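Local coordinates for protein, related to general stress protein 26(GS26) of B.subtilis (Clostridium acetobutylicum, PDB 2HQ7) that is of unconfirmed function but probably binds FMN and acts as an oxidoreductase, as a general stress protein 26 relative in the pyridoxamine 5'-phosphate oxidase family, at residues 45-50 / 119-124; 21-26 / 35-40; 80-85 / 128-133; 94-99 / 115-120. All blocks are in the same frame, centred on the assembly; numbering follows the deposited sequence.

Contact 1: 45-50 / 119-124; sequences LKKFWL and ALCFTA
Trp-49 and Cys-121 face each other as a non-hydrogen-bonded pair of two antiparallel strands, with the cysteine sulfur over one face of the indole. Cys-121 SG, anti to its own backbone N (chi1 -178°), stands 3.9 Å from the centroid of the five-membered ring. It is displaced toward the rim, 3.5 Å from Trp-49 NE1, in a sulfur-aromatic contact. On the same sheet face Lys-47 and Thr-123 run side by side. The lysine chain is extended beyond CG, and its CE passes 3.7 Å from Thr-123 OG1.

The face that carries Phe-48, Leu-50, Leu-120 and Phe-122 is apolar. Phe-48 and Phe-122 point the same way, and Phe-48 CD1 comes in at the edge of the Phe-122 ring, 3.9 Å from Phe-122 CD2. Further along, Leu-120 CD1 packs 3.4 Å from Leu-50 O.

The backbones bond in both directions at Phe-48/Phe-122 and again at Leu-50/Leu-120; Phe-122 N to Phe-48 O is 2.7 Å. The ladder ends differently: Ala-124 N reaches Lys-46 O at 3.1 Å from above the carbonyl plane, and one water donates to both Lys-46 O and Ala-124 O. On the strand's opposite edge, Lys-46 and Lys-47 both face Asp-43 of strand 32-43, a classic beta bulge.

Farther out, His-42 and Phe-72 meet the Phe-48 ring, while Leu-70 and Leu-83 touch both phenylalanines inside the barrel. The chemistry therefore divides by face, aromatic and aliphatic carbon inward, sulfur, indole and lysine methylenes on the reverse. Leu-45 O, 3.2 Å from Ala-124 CB, is buried with no polar partner in the model.

Contact 2: 21-26 / 35-40; sequences VMVGTN and KAMMRL
Val-23 and Met-37 pack together on one face of the beta hairpin of strands 20-26 and 32-43, within the sheet of this FMN-binding-type fold. Met-37, a selenomethionine, can be followed outward. Its CB lies 3.8 Å from Val-23 CG2 and also near Val-21 O. CG, anti to the carbonyl carbon (chi1 -74°), stays against the same valine methyl, and SE keeps that company at 3.7 Å from Val-23 CG2. At SE the chain bends (chi3 52°), and CE leaves the hairpin to pack against Leu-50 and Leu-120. One methyl of Val-23 thus serves three successive atoms of Met-37, the two side chains crossing obliquely.

Four backbone bonds hold the strands in register, two at Val-21/Met-37 and two at Val-23/Lys-35. Met-37 N to Val-21 O and Val-23 N to Lys-35 O are each 2.7 Å.

Between them Met-22 and Ala-36 form a non-hydrogen-bonded pair on the other face, where Tyr-71 of the second subunit packs on both. Met-22, also a selenomethionine, bends at chi2 and chi3, and its CE rests 3.7 Å from Ala-36 CB.

Contact 3: 80-85 / 128-133; sequences GLMLVG and NYYRHL
Strands 79-90 and 117-131, antiparallel neighbours in the barrel sheet, bring Gly-80 opposite Tyr-130 and Met-82 opposite Asn-128, both as hydrogen-bonded pairs. Each pair is bonded in both directions. Met-82 N to Asn-128 O, 2.9 Å, is nearly straight (173° at the hydrogen) and lies in the carbonyl plane, whereas Gly-80 N to Tyr-130 O is longer at 3.1 Å.

Tyr-130 and Met-82 carry the side-chain contact. In Tyr-130, CG stands anti to the carbonyl carbon (chi1 -55°), and the ring that follows runs beside Gly-80 and Met-82. Gly-80 O lies at its edge, in plane, 3.8 Å from Tyr-130 CD1. Farther along that ring Met-82 CB is 4.0 Å from Tyr-130 CE1. The selenomethionine chain bends at SE, which puts Met-82 CE 3.9 Å from Tyr-130 OH and 4.0 Å from Asn-128 CB. On the reverse face Leu-81 CD1 approaches Asn-128 O at 3.7 Å, and Tyr-129 CD1 comes obliquely to Gly-80 O.

Leu-14 and Ser-11 of helix 5-16 touch Leu-81, and Phe-7 meets the Tyr-129 ring. A 1,2-ethanediol, probably from the crystallisation liquor, sits beside Tyr-130. The backbone bonds thus fix the register, while Met-82 and Tyr-130, packed on each other, both also carry Ile-34 of the second subunit, so the same side chains serve the sheet and the dimer contact.

Contact 4: 94-99 / 115-120; sequences ASKEML and PDYTAL
The Tyr-117 ring offers its edge to Lys-96: the helix carbonyl oxygen Lys-96 O lies in the plane of the ring. Two other aromatic residues meet it, Trp-100 edge-to-face and Tyr-108 with planes at about 40°. Tyr-117 OH donates to Lys-96 O at 2.8 Å, and the bond uses a lone pair of that oxygen, in the carbonyl plane with a C=O...donor angle of 126°.

The two side chains run antiparallel alongside each other. Lys-96 CB lies 3.7 Å from Tyr-117 CE2. A bend at chi3 (94°) brings Lys-96 CE to 3.2 Å from Tyr-117 O, and Lys-96 NZ makes a weak 3.1 Å hydrogen bond to the same Tyr-117 O. One residue thus meets the tyrosine at both ends, its carbonyl at the phenol and its ammonium at the backbone.

Leu-99 completes the contact, its CB 4.0 Å from Tyr-117 OH and its CD1 4.3 Å from Ala-119 CB.

The axes of helix 94-99 and strand 117-120 are perpendicular, 9.1 Å apart at closest approach, a spacing bridged by the Lys-96/Tyr-117 pair and by Leu-99 on Ala-119. The phenol serves as donor to a carbonyl in the last turn of the helix, where helix polarity would probably make that oxygen a better acceptor, while the lysine ammonium, through its weak bond, would probably add some electrostatic attraction to Tyr-117 O.

Overall arrangement
From the N terminus, contact 2 closes first, a short hairpin between strands 20-26 and 32-43. Strand 47-53 follows and pairs with strand 117-131, far along the chain, in contact 1. Contact 3 opens inside that span, at strand 79-90, and closes farther down strand 117-131, so contacts 1 and 3 cross. Contact 4 lies within the loop of contact 3, bringing helix 93-99 back to the start of strand 117-131, where it shares Ala-119 and Leu-120 with contact 1. Strand 117-131 serves contacts 1, 3 and 4; the centres of contacts 3 and 4 are about 28 Å apart, on opposite sides of the chain's centre. Contacts 2 and 3 touch the second subunit.

Contact 1: 45-50 / 119-124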
loop_
_atom_site.group_PDB
_atom_site.type_symbol
_atom_site.label_atom_id
_atom_site.label_comp_id
_atom_site.label_asym_id
_atom_site.label_seq_id
_atom_site.Cartn_x
_atom_site.Cartn_y
_atom_site.Cartn_z
ATOM N N LEU B 45 18.217 -0.629 -3.121
ATOM C CA LEU B 45 16.959 0.143 -3.219
ATOM C C LEU B 45 16.773 0.783 -4.581
ATOM O O LEU B 45 15.833 1.554 -4.800
ATOM C CB LEU B 45 16.917 1.257 -2.187
ATOM C CG LEU B 45 17.164 0.901 -0.734
ATOM C CD1 LEU B 45 16.972 2.135 0.118
ATOM C CD2 LEU B 45 16.229 -0.194 -0.336
ATOM N N LYS B 46 17.640 0.436 -5.511
ATOM C CA LYS B 46 17.631 1.057 -6.837
ATOM C C LYS B 46 16.642 0.437 -7.797
ATOM O O LYS B 46 16.074 1.123 -8.657
ATOM C CB LYS B 46 19.031 0.895 -7.471
ATOM C CG LYS B 46 20.176 1.416 -6.625
ATOM C CD LYS B 46 21.500 1.475 -7.397
ATOM C CE LYS B 46 22.434 0.304 -7.078
ATOM N NZ LYS B 46 23.582 0.190 -8.078
ATOM N N LYS B 47 16.506 -0.881 -7.733
ATOM C CA LYS B 47 15.800 -1.607 -8.789
ATOM C C LYS B 47 15.140 -2.858 -8.231
ATOM O O LYS B 47 15.737 -3.615 -7.464
ATOM C CB LYS B 47 16.741 -1.969 -9.972
ATOM C CG LYS B 47 16.423 -1.256 -11.286
ATOM C CD LYS B 47 17.240 -1.783 -12.484
ATOM C CE LYS B 47 17.040 -0.963 -13.779
ATOM N NZ LYS B 47 17.515 -1.672 -15.043
ATOM N N PHE B 48 13.885 -3.053 -8.619
ATOM C CA PHE B 48 13.110 -4.217 -8.204
ATOM C C PHE B 48 12.510 -4.889 -9.424
ATOM O O PHE B 48 11.961 -4.237 -10.305
ATOM C CB PHE B 48 12.006 -3.789 -7.267
ATOM C CG PHE B 48 12.505 -3.375 -5.938
ATOM C CD1 PHE B 48 13.158 -2.151 -5.787
ATOM C CD2 PHE B 48 12.402 -4.214 -4.861
ATOM C CE1 PHE B 48 13.656 -1.759 -4.585
ATOM C CE2 PHE B 48 12.894 -3.812 -3.632
ATOM C CZ PHE B 48 13.531 -2.593 -3.507
ATOM N N TRP B 49 12.542 -6.198 -9.444
ATOM C CA TRP B 49 11.881 -6.956 -10.499
ATOM C C TRP B 49 10.772 -7.705 -9.799
ATOM O O TRP B 49 11.012 -8.377 -8.794
ATOM C CB TRP B 49 12.871 -7.931 -11.149
ATOM C CG TRP B 49 13.881 -7.262 -12.020
ATOM C CD1 TRP B 49 13.788 -7.056 -13.351
ATOM C CD2 TRP B 49 15.138 -6.709 -11.614
ATOM N NE1 TRP B 49 14.891 -6.386 -13.800
ATOM C CE2 TRP B 49 15.761 -6.220 -12.755
ATOM C CE3 TRP B 49 15.821 -6.648 -10.404
ATOM C CZ2 TRP B 49 17.003 -5.591 -12.714
ATOM C CZ3 TRP B 49 17.042 -6.045 -10.355
ATOM C CH2 TRP B 49 17.640 -5.532 -11.517
ATOM N N LEU B 50 9.561 -7.549 -10.306
ATOM C CA LEU B 50 8.395 -8.049 -9.597
ATOM C C LEU B 50 7.565 -8.906 -10.497
ATOM O O LEU B 50 7.595 -8.749 -11.729
ATOM C CB LEU B 50 7.539 -6.882 -9.114
ATOM C CG LEU B 50 8.166 -5.786 -8.271
ATOM C CD1 LEU B 50 7.224 -4.621 -8.213
ATOM C CD2 LEU B 50 8.519 -6.321 -6.825
ATOM N N ALA B 119 6.244 -10.077 -15.767
ATOM C CA ALA B 119 7.388 -9.596 -15.026
ATOM C C ALA B 119 7.512 -8.106 -15.245
ATOM O O ALA B 119 7.338 -7.614 -16.371
ATOM C CB ALA B 119 8.637 -10.294 -15.461
ATOM N N LEU B 120 7.823 -7.395 -14.177
ATOM C CA LEU B 120 7.961 -5.926 -14.223
ATOM C C LEU B 120 9.297 -5.488 -13.669
ATOM O O LEU B 120 9.878 -6.152 -12.832
ATOM C CB LEU B 120 6.835 -5.259 -13.420
ATOM C CG LEU B 120 5.479 -5.700 -13.938
ATOM C CD1 LEU B 120 5.043 -6.883 -13.093
ATOM C CD2 LEU B 120 4.457 -4.635 -13.877
ATOM N N CYS B 121 9.811 -4.376 -14.163
ATOM C CA CYS B 121 11.024 -3.802 -13.574
ATOM C C CYS B 121 10.713 -2.394 -13.041
ATOM O O CYS B 121 10.314 -1.514 -13.805
ATOM C CB CYS B 121 12.122 -3.783 -14.616
ATOM S SG CYS B 121 13.642 -3.156 -13.977
ATOM N N PHE B 122 10.816 -2.229 -11.717
ATOM C CA PHE B 122 10.668 -0.932 -11.056
ATOM C C PHE B 122 12.019 -0.278 -10.805
ATOM O O PHE B 122 12.907 -0.910 -10.275
ATOM C CB PHE B 122 9.992 -1.114 -9.704
ATOM C CG PHE B 122 9.984 0.142 -8.833
ATOM C CD1 PHE B 122 9.073 1.171 -9.064
ATOM C CD2 PHE B 122 10.817 0.236 -7.723
ATOM C CE1 PHE B 122 9.038 2.308 -8.232
ATOM C CE2 PHE B 122 10.767 1.337 -6.867
ATOM C CZ PHE B 122 9.885 2.379 -7.110
ATOM N N THR B 123 12.134 1.003 -11.134
ATOM C CA THR B 123 13.349 1.798 -10.904
ATOM C C THR B 123 12.986 2.924 -9.965
ATOM O O THR B 123 12.141 3.733 -10.318
ATOM C CB THR B 123 13.860 2.400 -12.248
ATOM O OG1 THR B 123 14.183 1.327 -13.134
ATOM C CG2 THR B 123 15.089 3.314 -12.060
ATOM N N ALA B 124 13.573 2.937 -8.751
ATOM C CA ALA B 124 13.265 3.926 -7.711
ATOM C C ALA B 124 13.962 5.260 -7.929
ATOM O O ALA B 124 15.138 5.299 -8.241
ATOM C CB ALA B 124 13.627 3.364 -6.284
HETATM O O HOH W 1 17.235 3.432 -8.897
#

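Contact 2: 21-26 / 35-40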
loop_
_atom_site.group_PDB
_atom_site.type_symbol
_atom_site.label_atom_id
_atom_site.label_comp_id
_atom_site.label_asym_id
_atom_site.label_seq_id
_atom_site.Cartn_x
_atom_site.Cartn_y
_atom_site.Cartn_z
ATOM N N VAL B 21 5.531 -7.396 -1.947
ATOM C CA VAL B 21 5.642 -5.958 -1.909
ATOM C C VAL B 21 4.303 -5.376 -2.292
ATOM O O VAL B 21 3.625 -5.882 -3.198
ATOM C CB VAL B 21 6.761 -5.416 -2.861
ATOM C CG1 VAL B 21 6.442 -5.683 -4.239
ATOM C CG2 VAL B 21 6.918 -3.938 -2.697
HETATM N N MSE B 22 3.957 -4.278 -1.638
HETATM C CA MSE B 22 2.708 -3.576 -1.904
HETATM C C MSE B 22 2.993 -2.572 -2.994
HETATM O O MSE B 22 3.933 -1.770 -2.865
HETATM C CB MSE B 22 2.289 -2.777 -0.712
HETATM C CG MSE B 22 2.396 -3.409 0.633
HETATM SE SE MSE B 22 0.676 -4.017 0.949
HETATM C CE MSE B 22 1.012 -5.765 0.145
ATOM N N VAL B 23 2.199 -2.561 -4.043
ATOM C CA VAL B 23 2.503 -1.710 -5.182
ATOM C C VAL B 23 1.356 -0.742 -5.394
ATOM O O VAL B 23 0.220 -1.166 -5.679
ATOM C CB VAL B 23 2.661 -2.520 -6.453
ATOM C CG1 VAL B 23 2.896 -1.587 -7.623
ATOM C CG2 VAL B 23 3.747 -3.532 -6.304
ATOM N N GLY B 24 1.653 0.549 -5.294
ATOM C CA GLY B 24 0.674 1.575 -5.547
ATOM C C GLY B 24 0.702 2.061 -6.992
ATOM O O GLY B 24 1.749 2.346 -7.518
ATOM N N THR B 25 -0.466 2.143 -7.613
ATOM C CA THR B 25 -0.605 2.581 -8.972
ATOM C C THR B 25 -1.736 3.605 -9.069
ATOM O O THR B 25 -2.534 3.752 -8.160
ATOM C CB THR B 25 -0.941 1.407 -9.927
ATOM O OG1 THR B 25 -2.087 0.702 -9.436
ATOM C CG2 THR B 25 0.199 0.473 -10.086
ATOM N N ASN B 26 -1.778 4.292 -10.195
ATOM C CA ASN B 26 -2.831 5.255 -10.486
ATOM C C ASN B 26 -3.988 4.546 -11.149
ATOM O O ASN B 26 -3.877 4.161 -12.295
ATOM C CB ASN B 26 -2.312 6.339 -11.386
ATOM C CG ASN B 26 -1.301 7.225 -10.700
ATOM O OD1 ASN B 26 -0.217 7.458 -11.213
ATOM N ND2 ASN B 26 -1.648 7.711 -9.541
ATOM N N LYS B 35 -1.973 -3.032 -4.855
ATOM C CA LYS B 35 -1.956 -4.487 -5.005
ATOM C C LYS B 35 -0.679 -5.087 -4.447
ATOM O O LYS B 35 0.381 -4.470 -4.545
ATOM C CB LYS B 35 -2.023 -4.843 -6.487
ATOM C CG LYS B 35 -2.425 -6.254 -6.743
ATOM C CD LYS B 35 -2.672 -6.446 -8.222
ATOM C CE LYS B 35 -3.051 -7.871 -8.560
ATOM N NZ LYS B 35 -3.490 -7.946 -9.991
ATOM N N ALA B 36 -0.787 -6.291 -3.877
ATOM C CA ALA B 36 0.381 -7.097 -3.497
ATOM C C ALA B 36 1.025 -7.747 -4.738
ATOM O O ALA B 36 0.339 -8.202 -5.653
ATOM C CB ALA B 36 0.007 -8.158 -2.456
HETATM N N MSE B 37 2.347 -7.677 -4.811
HETATM C CA MSE B 37 3.094 -8.320 -5.885
HETATM C C MSE B 37 4.254 -9.066 -5.304
HETATM O O MSE B 37 4.568 -8.911 -4.134
HETATM C CB MSE B 37 3.582 -7.291 -6.891
HETATM C CG MSE B 37 2.481 -6.777 -7.758
HETATM SE SE MSE B 37 3.138 -5.700 -9.233
HETATM C CE MSE B 37 4.482 -6.866 -10.020
HETATM N N MSE B 38 4.864 -9.923 -6.105
HETATM C CA MSE B 38 5.966 -10.743 -5.618
HETATM C C MSE B 38 7.276 -10.148 -6.123
HETATM O O MSE B 38 7.383 -9.732 -7.286
HETATM C CB MSE B 38 5.784 -12.210 -6.046
HETATM C CG MSE B 38 7.077 -12.999 -6.252
HETATM SE SE MSE B 38 6.761 -14.946 -6.341
HETATM C CE MSE B 38 6.404 -15.172 -4.405
ATOM N N ARG B 39 8.228 -10.045 -5.212
ATOM C CA ARG B 39 9.556 -9.599 -5.505
ATOM C C ARG B 39 10.334 -10.786 -6.041
ATOM O O ARG B 39 10.602 -11.732 -5.309
ATOM C CB ARG B 39 10.263 -9.083 -4.254
ATOM C CG ARG B 39 11.694 -8.613 -4.559
ATOM C CD ARG B 39 12.434 -8.125 -3.345
ATOM N NE ARG B 39 12.528 -9.109 -2.276
ATOM C CZ ARG B 39 13.314 -10.175 -2.283
ATOM N NH1 ARG B 39 14.074 -10.476 -3.326
ATOM N NH2 ARG B 39 13.303 -10.971 -1.244
ATOM N N LEU B 40 10.688 -10.721 -7.322
ATOM C CA LEU B 40 11.541 -11.713 -7.949
ATOM C C LEU B 40 13.010 -11.404 -7.623
ATOM O O LEU B 40 13.791 -12.298 -7.349
ATOM C CB LEU B 40 11.340 -11.699 -9.466
ATOM C CG LEU B 40 9.963 -12.105 -9.951
ATOM C CD1 LEU B 40 9.861 -11.926 -11.492
ATOM C CD2 LEU B 40 9.537 -13.492 -9.553
#

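Contact 3: 80-85 / 128-133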
loop_
_atom_site.group_PDB
_atom_site.type_symbol
_atom_site.label_atom_id
_atom_site.label_comp_id
_atom_site.label_asym_id
_atom_site.label_seq_id
_atom_site.Cartn_x
_atom_site.Cartn_y
_atom_site.Cartn_z
ATOM N N GLY B 80 8.138 1.288 8.079
ATOM C CA GLY B 80 7.870 1.014 6.702
ATOM C C GLY B 80 8.847 1.747 5.831
ATOM O O GLY B 80 9.500 2.695 6.252
ATOM N N LEU B 81 8.928 1.314 4.589
ATOM C CA LEU B 81 9.763 1.952 3.620
ATOM C C LEU B 81 8.938 2.158 2.373
ATOM O O LEU B 81 8.338 1.210 1.894
ATOM C CB LEU B 81 10.937 1.027 3.326
ATOM C CG LEU B 81 11.707 1.357 2.036
ATOM C CD1 LEU B 81 12.430 2.656 2.216
ATOM C CD2 LEU B 81 12.711 0.244 1.741
HETATM N N MSE B 82 8.923 3.370 1.818
HETATM C CA MSE B 82 8.249 3.604 0.552
HETATM C C MSE B 82 9.245 4.074 -0.474
HETATM O O MSE B 82 10.033 4.979 -0.204
HETATM C CB MSE B 82 7.175 4.680 0.679
HETATM C CG MSE B 82 6.667 5.155 -0.676
HETATM SE SE MSE B 82 5.516 6.672 -0.647
HETATM C CE MSE B 82 6.704 8.213 -0.348
ATOM N N LEU B 83 9.156 3.508 -1.679
ATOM C CA LEU B 83 9.994 3.929 -2.786
ATOM C C LEU B 83 9.090 4.377 -3.887
ATOM O O LEU B 83 8.077 3.712 -4.160
ATOM C CB LEU B 83 10.864 2.788 -3.299
ATOM C CG LEU B 83 11.796 2.153 -2.261
ATOM C CD1 LEU B 83 12.386 0.842 -2.839
ATOM C CD2 LEU B 83 12.928 3.095 -1.787
ATOM N N VAL B 84 9.485 5.465 -4.547
ATOM C CA VAL B 84 8.717 6.101 -5.604
ATOM C C VAL B 84 9.521 6.097 -6.910
ATOM O O VAL B 84 10.736 6.334 -6.918
ATOM C CB VAL B 84 8.344 7.543 -5.210
ATOM C CG1 VAL B 84 7.698 8.299 -6.442
ATOM C CG2 VAL B 84 7.448 7.528 -4.039
ATOM N N GLY B 85 8.843 5.828 -8.013
ATOM C CA GLY B 85 9.519 5.548 -9.275
ATOM C C GLY B 85 8.571 5.132 -10.363
ATOM O O GLY B 85 7.396 5.398 -10.269
ATOM N N ASN B 128 11.217 7.127 1.330
ATOM C CA ASN B 128 10.858 7.604 2.595
ATOM C C ASN B 128 10.923 6.446 3.557
ATOM O O ASN B 128 10.295 5.426 3.332
ATOM C CB ASN B 128 9.446 8.122 2.509
ATOM C CG ASN B 128 9.234 9.197 3.429
ATOM O OD1 ASN B 128 8.529 9.046 4.411
ATOM N ND2 ASN B 128 9.954 10.286 3.218
ATOM N N TYR B 129 11.728 6.564 4.593
ATOM C CA TYR B 129 11.776 5.557 5.635
ATOM C C TYR B 129 10.959 6.071 6.793
ATOM O O TYR B 129 11.255 7.154 7.308
ATOM C CB TYR B 129 13.221 5.345 6.070
ATOM C CG TYR B 129 13.415 4.378 7.191
ATOM C CD1 TYR B 129 13.325 3.006 6.968
ATOM C CD2 TYR B 129 13.711 4.822 8.477
ATOM C CE1 TYR B 129 13.515 2.095 8.001
ATOM C CE2 TYR B 129 13.908 3.921 9.521
ATOM C CZ TYR B 129 13.813 2.551 9.274
ATOM O OH TYR B 129 14.006 1.631 10.301
ATOM N N TYR B 130 9.940 5.315 7.214
ATOM C CA TYR B 130 9.086 5.735 8.325
ATOM C C TYR B 130 9.442 4.894 9.533
ATOM O O TYR B 130 9.618 3.692 9.405
ATOM C CB TYR B 130 7.595 5.541 8.047
ATOM C CG TYR B 130 7.015 6.193 6.800
ATOM C CD1 TYR B 130 7.046 5.529 5.554
ATOM C CD2 TYR B 130 6.359 7.428 6.867
ATOM C CE1 TYR B 130 6.481 6.103 4.398
ATOM C CE2 TYR B 130 5.781 8.022 5.702
ATOM C CZ TYR B 130 5.846 7.344 4.475
ATOM O OH TYR B 130 5.287 7.904 3.323
ATOM N N ARG B 131 9.562 5.530 10.697
ATOM C CA ARG B 131 9.886 4.826 11.939
ATOM C C ARG B 131 9.832 5.825 13.088
ATOM O O ARG B 131 10.197 6.992 12.918
ATOM C CB ARG B 131 11.253 4.125 11.869
ATOM C CG ARG B 131 11.628 3.370 13.150
ATOM C CD ARG B 131 12.461 2.100 12.883
ATOM N NE ARG B 131 12.892 1.385 14.097
ATOM C CZ ARG B 131 12.079 0.888 15.043
ATOM N NH1 ARG B 131 10.747 1.023 14.978
ATOM N NH2 ARG B 131 12.604 0.258 16.094
ATOM N N HIS B 132 9.363 5.354 14.240
ATOM C CA HIS B 132 9.111 6.190 15.430
ATOM C C HIS B 132 8.238 7.417 15.089
ATOM O O HIS B 132 8.438 8.515 15.619
ATOM C CB HIS B 132 10.422 6.627 16.095
ATOM C CG HIS B 132 11.350 5.498 16.443
ATOM N ND1 HIS B 132 12.625 5.397 15.922
ATOM C CD2 HIS B 132 11.202 4.441 17.277
ATOM C CE1 HIS B 132 13.225 4.328 16.420
ATOM N NE2 HIS B 132 12.384 3.733 17.249
ATOM N N LEU B 133 7.270 7.210 14.200
ATOM C CA LEU B 133 6.312 8.241 13.810
ATOM C C LEU B 133 6.985 9.431 13.154
ATOM O O LEU B 133 6.408 10.521 13.099
ATOM C CB LEU B 133 5.451 8.688 15.008
ATOM C CG LEU B 133 3.962 8.890 14.666
ATOM C CD1 LEU B 133 3.302 7.574 14.141
ATOM C CD2 LEU B 133 3.171 9.482 15.861
#

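Contact 4: 94-99 / 115-120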
loop_
_atom_site.group_PDB
_atom_site.type_symbol
_atom_site.label_atom_id
_atom_site.label_comp_id
_atom_site.label_asym_id
_atom_site.label_seq_id
_atom_site.Cartn_x
_atom_site.Cartn_y
_atom_site.Cartn_z
ATOM N N ALA B 94 13.529 -14.154 -22.526
ATOM C CA ALA B 94 14.865 -14.153 -21.928
ATOM C C ALA B 94 14.843 -13.604 -20.493
ATOM O O ALA B 94 15.304 -14.252 -19.532
ATOM C CB ALA B 94 15.814 -13.333 -22.817
ATOM N N SER B 95 14.239 -12.439 -20.330
ATOM C CA SER B 95 14.186 -11.786 -19.025
ATOM C C SER B 95 13.323 -12.563 -18.044
ATOM O O SER B 95 13.697 -12.761 -16.872
ATOM C CB SER B 95 13.661 -10.355 -19.170
ATOM O OG SER B 95 14.471 -9.618 -20.080
ATOM N N LYS B 96 12.181 -13.005 -18.544
ATOM C CA LYS B 96 11.246 -13.766 -17.798
ATOM C C LYS B 96 11.892 -15.024 -17.283
ATOM O O LYS B 96 11.694 -15.373 -16.158
ATOM C CB LYS B 96 10.005 -14.031 -18.661
ATOM C CG LYS B 96 9.148 -12.758 -18.777
ATOM C CD LYS B 96 7.986 -12.871 -19.764
ATOM C CE LYS B 96 6.693 -13.272 -19.094
ATOM N NZ LYS B 96 5.551 -13.382 -20.066
ATOM N N GLU B 97 12.702 -15.671 -18.117
ATOM C CA GLU B 97 13.460 -16.854 -17.722
ATOM C C GLU B 97 14.544 -16.546 -16.682
ATOM O O GLU B 97 14.698 -17.286 -15.710
ATOM C CB GLU B 97 14.120 -17.447 -18.955
ATOM C CG GLU B 97 14.887 -18.697 -18.716
ATOM C CD GLU B 97 15.454 -19.233 -20.008
ATOM O OE1 GLU B 97 16.048 -18.436 -20.766
ATOM O OE2 GLU B 97 15.296 -20.440 -20.263
HETATM N N MSE B 98 15.302 -15.469 -16.882
HETATM C CA MSE B 98 16.335 -15.100 -15.928
HETATM C C MSE B 98 15.786 -14.662 -14.581
HETATM O O MSE B 98 16.462 -14.797 -13.571
HETATM C CB MSE B 98 17.211 -13.996 -16.461
HETATM C CG MSE B 98 18.300 -14.532 -17.335
HETATM SE SE MSE B 98 19.423 -13.106 -17.989
HETATM C CE MSE B 98 18.221 -12.365 -19.369
ATOM N N LEU B 99 14.563 -14.155 -14.556
ATOM C CA LEU B 99 13.982 -13.692 -13.302
ATOM C C LEU B 99 13.161 -14.732 -12.570
ATOM O O LEU B 99 12.872 -14.562 -11.379
ATOM C CB LEU B 99 13.119 -12.479 -13.622
ATOM C CG LEU B 99 13.893 -11.243 -14.021
ATOM C CD1 LEU B 99 12.876 -10.255 -14.624
ATOM C CD2 LEU B 99 14.674 -10.705 -12.747
ATOM N N PRO B 115 0.679 -17.980 -19.382
ATOM C CA PRO B 115 0.193 -16.693 -19.839
ATOM C C PRO B 115 -0.105 -15.711 -18.705
ATOM O O PRO B 115 -0.216 -14.539 -18.971
ATOM C CB PRO B 115 -1.087 -17.045 -20.601
ATOM C CG PRO B 115 -1.504 -18.346 -20.067
ATOM C CD PRO B 115 -0.273 -19.069 -19.686
ATOM N N ASP B 116 -0.221 -16.177 -17.453
ATOM C CA ASP B 116 -0.450 -15.294 -16.344
ATOM C C ASP B 116 0.809 -14.765 -15.645
ATOM O O ASP B 116 0.687 -14.044 -14.655
ATOM C CB ASP B 116 -1.316 -16.000 -15.300
ATOM C CG ASP B 116 -2.636 -16.470 -15.873
ATOM O OD1 ASP B 116 -3.327 -15.659 -16.530
ATOM O OD2 ASP B 116 -2.965 -17.660 -15.685
ATOM N N TYR B 117 1.991 -15.150 -16.113
ATOM C CA TYR B 117 3.236 -14.680 -15.535
ATOM C C TYR B 117 3.605 -13.389 -16.242
ATOM O O TYR B 117 3.948 -13.398 -17.412
ATOM C CB TYR B 117 4.309 -15.752 -15.698
ATOM C CG TYR B 117 5.752 -15.369 -15.356
ATOM C CD1 TYR B 117 6.050 -14.599 -14.259
ATOM C CD2 TYR B 117 6.810 -15.825 -16.131
ATOM C CE1 TYR B 117 7.374 -14.260 -13.951
ATOM C CE2 TYR B 117 8.156 -15.487 -15.833
ATOM C CZ TYR B 117 8.418 -14.698 -14.749
ATOM O OH TYR B 117 9.722 -14.370 -14.433
ATOM N N THR B 118 3.498 -12.276 -15.534
ATOM C CA THR B 118 3.991 -10.978 -16.011
ATOM C C THR B 118 5.173 -10.557 -15.141
ATOM O O THR B 118 5.140 -10.710 -13.930
ATOM C CB THR B 118 2.877 -9.913 -15.966
ATOM O OG1 THR B 118 1.950 -10.170 -17.022
ATOM C CG2 THR B 118 3.421 -8.458 -16.122
ATOM N N ALA B 119 6.244 -10.077 -15.767
ATOM C CA ALA B 119 7.388 -9.596 -15.026
ATOM C C ALA B 119 7.512 -8.106 -15.245
ATOM O O ALA B 119 7.338 -7.614 -16.371
ATOM C CB ALA B 119 8.637 -10.294 -15.461
ATOM N N LEU B 120 7.823 -7.395 -14.177
ATOM C CA LEU B 120 7.961 -5.926 -14.223
ATOM C C LEU B 120 9.297 -5.488 -13.669
ATOM O O LEU B 120 9.878 -6.152 -12.832
ATOM C CB LEU B 120 6.835 -5.259 -13.420
ATOM C CG LEU B 120 5.479 -5.700 -13.938
ATOM C CD1 LEU B 120 5.043 -6.883 -13.093
ATOM C CD2 LEU B 120 4.457 -4.635 -13.877
#